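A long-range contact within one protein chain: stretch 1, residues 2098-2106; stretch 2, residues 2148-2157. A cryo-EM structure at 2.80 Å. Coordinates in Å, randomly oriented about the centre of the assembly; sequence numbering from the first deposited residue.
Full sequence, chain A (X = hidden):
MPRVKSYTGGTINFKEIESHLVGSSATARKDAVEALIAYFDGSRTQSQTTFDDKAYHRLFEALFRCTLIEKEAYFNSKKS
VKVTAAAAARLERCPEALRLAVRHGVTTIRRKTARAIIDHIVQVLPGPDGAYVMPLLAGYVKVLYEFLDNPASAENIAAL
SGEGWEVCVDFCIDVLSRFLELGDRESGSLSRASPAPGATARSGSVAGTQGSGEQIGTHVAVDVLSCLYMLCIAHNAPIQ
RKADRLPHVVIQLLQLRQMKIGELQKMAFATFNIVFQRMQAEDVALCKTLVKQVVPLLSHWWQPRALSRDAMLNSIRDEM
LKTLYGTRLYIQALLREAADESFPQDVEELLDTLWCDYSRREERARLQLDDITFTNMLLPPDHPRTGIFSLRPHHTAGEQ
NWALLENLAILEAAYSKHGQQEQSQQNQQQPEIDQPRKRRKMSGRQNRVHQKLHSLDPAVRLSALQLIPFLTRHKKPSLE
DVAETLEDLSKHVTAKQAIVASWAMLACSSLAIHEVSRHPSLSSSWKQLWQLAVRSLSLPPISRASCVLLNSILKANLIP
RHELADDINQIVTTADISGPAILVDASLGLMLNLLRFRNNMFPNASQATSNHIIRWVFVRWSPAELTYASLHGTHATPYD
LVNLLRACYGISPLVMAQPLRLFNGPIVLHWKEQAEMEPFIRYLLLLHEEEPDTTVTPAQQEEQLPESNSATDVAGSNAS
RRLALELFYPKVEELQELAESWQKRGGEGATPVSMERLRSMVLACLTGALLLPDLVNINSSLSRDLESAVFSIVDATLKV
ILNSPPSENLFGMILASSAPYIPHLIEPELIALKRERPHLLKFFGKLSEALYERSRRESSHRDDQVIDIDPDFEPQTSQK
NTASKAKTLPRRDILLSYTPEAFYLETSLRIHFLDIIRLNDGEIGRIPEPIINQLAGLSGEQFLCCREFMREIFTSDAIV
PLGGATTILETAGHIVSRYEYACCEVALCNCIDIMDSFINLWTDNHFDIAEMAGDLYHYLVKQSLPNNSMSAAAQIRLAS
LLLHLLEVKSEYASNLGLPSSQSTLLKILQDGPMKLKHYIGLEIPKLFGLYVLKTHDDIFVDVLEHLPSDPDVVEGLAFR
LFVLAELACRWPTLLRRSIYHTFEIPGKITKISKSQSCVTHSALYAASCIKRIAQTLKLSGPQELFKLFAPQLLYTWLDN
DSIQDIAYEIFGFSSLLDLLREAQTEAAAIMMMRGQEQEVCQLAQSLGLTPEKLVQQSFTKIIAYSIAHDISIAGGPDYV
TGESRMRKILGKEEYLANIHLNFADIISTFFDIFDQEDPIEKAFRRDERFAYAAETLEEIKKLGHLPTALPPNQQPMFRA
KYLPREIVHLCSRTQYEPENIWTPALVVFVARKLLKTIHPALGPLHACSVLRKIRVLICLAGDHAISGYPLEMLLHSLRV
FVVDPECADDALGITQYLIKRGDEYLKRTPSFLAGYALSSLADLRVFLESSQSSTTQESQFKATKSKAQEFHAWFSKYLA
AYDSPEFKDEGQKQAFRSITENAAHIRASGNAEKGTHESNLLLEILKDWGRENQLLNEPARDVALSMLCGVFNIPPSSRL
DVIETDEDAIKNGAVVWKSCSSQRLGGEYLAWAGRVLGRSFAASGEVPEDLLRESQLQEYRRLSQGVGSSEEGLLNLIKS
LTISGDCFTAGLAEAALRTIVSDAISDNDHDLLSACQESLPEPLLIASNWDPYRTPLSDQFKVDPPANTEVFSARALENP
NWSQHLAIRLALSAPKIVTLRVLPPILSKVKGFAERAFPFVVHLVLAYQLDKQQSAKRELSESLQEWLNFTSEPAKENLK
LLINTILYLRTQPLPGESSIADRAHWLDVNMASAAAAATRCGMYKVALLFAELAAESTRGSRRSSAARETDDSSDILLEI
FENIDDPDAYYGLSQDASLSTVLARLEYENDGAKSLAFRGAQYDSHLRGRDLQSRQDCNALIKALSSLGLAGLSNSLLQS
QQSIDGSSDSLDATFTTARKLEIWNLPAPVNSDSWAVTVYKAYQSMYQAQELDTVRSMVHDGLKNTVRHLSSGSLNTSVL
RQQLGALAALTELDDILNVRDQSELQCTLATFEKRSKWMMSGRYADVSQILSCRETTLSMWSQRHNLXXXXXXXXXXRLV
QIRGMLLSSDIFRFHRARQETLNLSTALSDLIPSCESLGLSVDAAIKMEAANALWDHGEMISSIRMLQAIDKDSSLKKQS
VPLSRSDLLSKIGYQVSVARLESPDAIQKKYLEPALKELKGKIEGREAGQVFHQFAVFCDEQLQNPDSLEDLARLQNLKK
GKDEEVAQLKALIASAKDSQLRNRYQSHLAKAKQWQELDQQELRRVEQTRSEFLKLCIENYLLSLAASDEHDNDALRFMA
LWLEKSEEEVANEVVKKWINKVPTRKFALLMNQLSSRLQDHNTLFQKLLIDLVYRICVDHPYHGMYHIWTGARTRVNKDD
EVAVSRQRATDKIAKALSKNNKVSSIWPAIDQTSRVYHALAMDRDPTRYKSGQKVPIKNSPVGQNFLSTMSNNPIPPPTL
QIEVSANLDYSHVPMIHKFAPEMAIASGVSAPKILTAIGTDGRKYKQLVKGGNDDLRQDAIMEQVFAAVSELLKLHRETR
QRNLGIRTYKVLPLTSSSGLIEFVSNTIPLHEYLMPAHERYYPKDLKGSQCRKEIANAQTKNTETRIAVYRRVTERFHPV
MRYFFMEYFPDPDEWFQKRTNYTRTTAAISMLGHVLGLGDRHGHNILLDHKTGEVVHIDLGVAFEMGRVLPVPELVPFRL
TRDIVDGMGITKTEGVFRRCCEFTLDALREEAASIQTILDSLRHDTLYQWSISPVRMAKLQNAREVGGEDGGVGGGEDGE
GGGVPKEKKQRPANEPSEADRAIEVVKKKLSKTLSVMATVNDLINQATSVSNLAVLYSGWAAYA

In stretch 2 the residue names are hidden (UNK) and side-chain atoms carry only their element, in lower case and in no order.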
# COMPACT_ATOMS: atom_id res chain seq x y z
N ASN A 2098 20.97 -3.86 -40.67
CA ASN A 2098 22.20 -3.76 -41.44
C ASN A 2098 23.35 -4.56 -40.85
O ASN A 2098 24.50 -4.36 -41.25
CB ASN A 2098 22.61 -2.29 -41.56
CG ASN A 2098 21.73 -1.52 -42.49
OD1 ASN A 2098 21.20 -2.06 -43.45
ND2 ASN A 2098 21.56 -0.24 -42.21
N VAL A 2099 23.08 -5.45 -39.92
CA VAL A 2099 24.16 -6.27 -39.37
C VAL A 2099 24.54 -7.33 -40.40
O VAL A 2099 23.69 -7.87 -41.11
CB VAL A 2099 23.76 -6.91 -38.03
CG1 VAL A 2099 23.58 -5.85 -36.98
CG2 VAL A 2099 22.51 -7.70 -38.18
N ARG A 2100 25.83 -7.61 -40.48
CA ARG A 2100 26.35 -8.55 -41.46
C ARG A 2100 27.00 -9.78 -40.85
O ARG A 2100 27.11 -10.79 -41.55
CB ARG A 2100 27.37 -7.85 -42.37
CG ARG A 2100 26.74 -6.88 -43.35
CD ARG A 2100 27.71 -5.81 -43.82
NE ARG A 2100 28.03 -4.86 -42.77
CZ ARG A 2100 28.57 -3.66 -42.97
NH1 ARG A 2100 28.83 -2.86 -41.95
NH2 ARG A 2100 28.84 -3.25 -44.21
N ASP A 2101 27.42 -9.74 -39.59
CA ASP A 2101 28.06 -10.90 -38.98
C ASP A 2101 27.77 -10.89 -37.49
O ASP A 2101 26.90 -10.17 -37.00
CB ASP A 2101 29.55 -10.92 -39.29
CG ASP A 2101 29.94 -12.10 -40.16
OD1 ASP A 2101 29.06 -12.93 -40.44
OD2 ASP A 2101 31.12 -12.19 -40.56
N GLN A 2102 28.53 -11.71 -36.75
CA GLN A 2102 28.32 -11.87 -35.32
C GLN A 2102 28.92 -10.72 -34.53
O GLN A 2102 28.34 -10.28 -33.53
CB GLN A 2102 28.92 -13.19 -34.86
CG GLN A 2102 28.33 -14.40 -35.54
CD GLN A 2102 27.08 -14.86 -34.87
OE1 GLN A 2102 26.76 -14.44 -33.76
NE2 GLN A 2102 26.34 -15.75 -35.53
N SER A 2103 30.10 -10.25 -34.93
CA SER A 2103 30.73 -9.15 -34.22
C SER A 2103 29.86 -7.90 -34.24
O SER A 2103 29.78 -7.17 -33.24
CB SER A 2103 32.10 -8.85 -34.83
OG SER A 2103 32.00 -8.74 -36.24
N GLU A 2104 29.17 -7.66 -35.35
CA GLU A 2104 28.28 -6.52 -35.42
C GLU A 2104 27.06 -6.70 -34.53
O GLU A 2104 26.57 -5.73 -33.94
CB GLU A 2104 27.85 -6.29 -36.87
CG GLU A 2104 28.97 -6.58 -37.84
CD GLU A 2104 28.93 -5.67 -39.04
OE1 GLU A 2104 27.98 -4.86 -39.14
OE2 GLU A 2104 29.84 -5.76 -39.89
N LEU A 2105 26.59 -7.94 -34.38
CA LEU A 2105 25.49 -8.21 -33.47
C LEU A 2105 25.90 -7.92 -32.03
O LEU A 2105 25.15 -7.30 -31.27
CB LEU A 2105 25.05 -9.65 -33.64
CG LEU A 2105 23.61 -10.00 -33.32
CD1 LEU A 2105 22.69 -9.02 -33.99
CD2 LEU A 2105 23.35 -11.40 -33.82
N GLN A 2106 27.09 -8.37 -31.64
CA GLN A 2106 27.55 -8.10 -30.28
C GLN A 2106 27.79 -6.61 -30.05
O GLN A 2106 27.55 -6.11 -28.95
CB GLN A 2106 28.81 -8.89 -29.98
CG GLN A 2106 28.69 -10.36 -30.32
CD GLN A 2106 27.49 -11.02 -29.67
OE1 GLN A 2106 27.14 -10.71 -28.54
NE2 GLN A 2106 26.86 -11.94 -30.40
N UNK A 2148 17.46 -11.56 -42.89
CA UNK A 2148 18.74 -11.62 -42.22
C UNK A 2148 19.85 -12.01 -43.18
O UNK A 2148 19.62 -12.61 -44.23
n UNK A 2148 17.03 -13.86 -38.41
c UNK A 2148 18.69 -12.61 -41.06
c UNK A 2148 17.85 -12.15 -39.91
c UNK A 2148 18.13 -12.97 -38.69
n UNK A 2148 16.02 -15.91 -38.34
n UNK A 2148 18.15 -15.71 -39.14
c UNK A 2148 17.06 -15.16 -38.63
N UNK A 2149 21.08 -11.68 -42.79
CA UNK A 2149 22.24 -11.99 -43.60
C UNK A 2149 22.47 -13.50 -43.62
O UNK A 2149 21.71 -14.29 -43.05
c UNK A 2149 23.46 -11.24 -43.09
N UNK A 2150 23.55 -13.91 -44.28
CA UNK A 2150 23.78 -15.33 -44.51
C UNK A 2150 24.15 -16.06 -43.23
O UNK A 2150 23.50 -17.04 -42.84
c UNK A 2150 24.87 -15.52 -45.57
N UNK A 2151 25.19 -15.60 -42.55
CA UNK A 2151 25.73 -16.34 -41.43
C UNK A 2151 25.07 -16.09 -40.09
O UNK A 2151 25.69 -16.30 -39.05
N UNK A 2152 23.82 -15.63 -40.09
CA UNK A 2152 23.08 -15.36 -38.87
C UNK A 2152 21.93 -16.35 -38.78
O UNK A 2152 20.91 -16.19 -39.45
c UNK A 2152 22.58 -13.92 -38.84
c UNK A 2152 24.43 -12.78 -37.65
c UNK A 2152 23.04 -11.52 -39.25
c UNK A 2152 23.66 -12.86 -38.94
N UNK A 2153 22.11 -17.39 -37.97
CA UNK A 2153 21.09 -18.42 -37.81
C UNK A 2153 19.97 -17.91 -36.92
O UNK A 2153 20.02 -16.81 -36.38
c UNK A 2153 21.71 -19.69 -37.24
c UNK A 2153 22.74 -20.23 -38.20
o UNK A 2153 22.35 -19.38 -36.00
N UNK A 2154 18.93 -18.73 -36.76
CA UNK A 2154 17.82 -18.32 -35.92
C UNK A 2154 18.15 -18.40 -34.44
O UNK A 2154 17.53 -17.69 -33.64
c UNK A 2154 16.59 -19.17 -36.22
o UNK A 2154 15.46 -18.65 -35.54
N UNK A 2155 19.10 -19.25 -34.05
CA UNK A 2155 19.52 -19.29 -32.66
C UNK A 2155 20.18 -17.98 -32.24
O UNK A 2155 19.96 -17.51 -31.13
c UNK A 2155 20.47 -20.46 -32.44
N UNK A 2156 20.96 -17.38 -33.13
CA UNK A 2156 21.58 -16.09 -32.83
C UNK A 2156 20.54 -15.00 -32.65
O UNK A 2156 20.61 -14.21 -31.70
o UNK A 2156 24.12 -17.20 -33.00
c UNK A 2156 22.55 -15.71 -33.95
o UNK A 2156 24.27 -16.81 -35.16
c UNK A 2156 23.73 -16.64 -34.05
N UNK A 2157 19.57 -14.93 -33.56
CA UNK A 2157 18.53 -13.92 -33.46
C UNK A 2157 17.70 -14.11 -32.20
O UNK A 2157 17.36 -13.14 -31.51
c UNK A 2157 17.65 -13.96 -34.70

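Position 2148 carries seven side-chain atoms: three carbons in a row, a nitrogen, then a carbon bearing two further nitrogens. This guanidinium marks an arginine, R2148. R2148 CG comes no nearer than 6.7 Å to V2099 CG2, so the side chain makes no contact with stretch 1; it is held in part by contacts elsewhere in the structure.

At 2149 a single carbon follows CA, so the residue is alanine. A2149 directs CB toward stretch 1, where it lies 3.9 Å from V2099 O and 4.0 Å from R2100 O, packing the methyl against the backbone rather than against a side chain. Position 2150 again has one carbon, pointing sideways and touching nothing on stretch 1; it is A2150.

Position 2151 has no side-chain atoms and is therefore glycine, G2151. Its CA lies 6.4 Å from the CA of D2101, and a modelled CB would have room, so the coordinates do not demand the absence of a side chain here. Its carbonyl O is 3.6 Å from Q2102 NE2, a contact without a hydrogen bond.

Four carbons, forked at the second, occupy 2152 and identify leucine. L2152 has chi1 m and chi2 t, and although its CA-to-CB bond points sideways, the end of the side chain reaches stretch 1. CD1 lies 4.0 Å from V2099 CG2, while CD2 is 3.7 Å from D2101 O and 4.2 Å from L2105 CD2. Its backbone O accepts a weak hydrogen bond from R2148 NH1 at 2.8 Å.

At 2153 one carbon bears an oxygen and a carbon, the branched pattern of threonine. T2153 occupies the N-cap position, right before a helix. Position 2154, a carbon followed by an oxygen, is serine, S2154; position 2155, with one carbon, is alanine, A2155. Both are out of reach of stretch 1.

Position 2156 shows two carbons, the second carrying two oxygens: a carboxylate one carbon beyond CB, hence aspartate. D2156 points toward stretch 1 and accepts a hydrogen bond from Q2102 NE2 to OD2, very short at 2.4 Å. The same OD2 lies 3.3 Å from T2153 OG1, which donates a weak hydrogen bond to it. Position 2157 has one side-chain carbon and is alanine; the CA-to-CB bond of A2157 points away from stretch 1.

The contact is small, burying 357 Å² in total, and combines two elements. The forked end of L2152 packs against V2099 through CD1 and against L2105 through CD2, giving an apolar centre, while the amide of Q2102 reaches across to D2156 and ties the two stretches together through one polar link.

Stretch 2, residues 2148-2157: RAAGLTSADA
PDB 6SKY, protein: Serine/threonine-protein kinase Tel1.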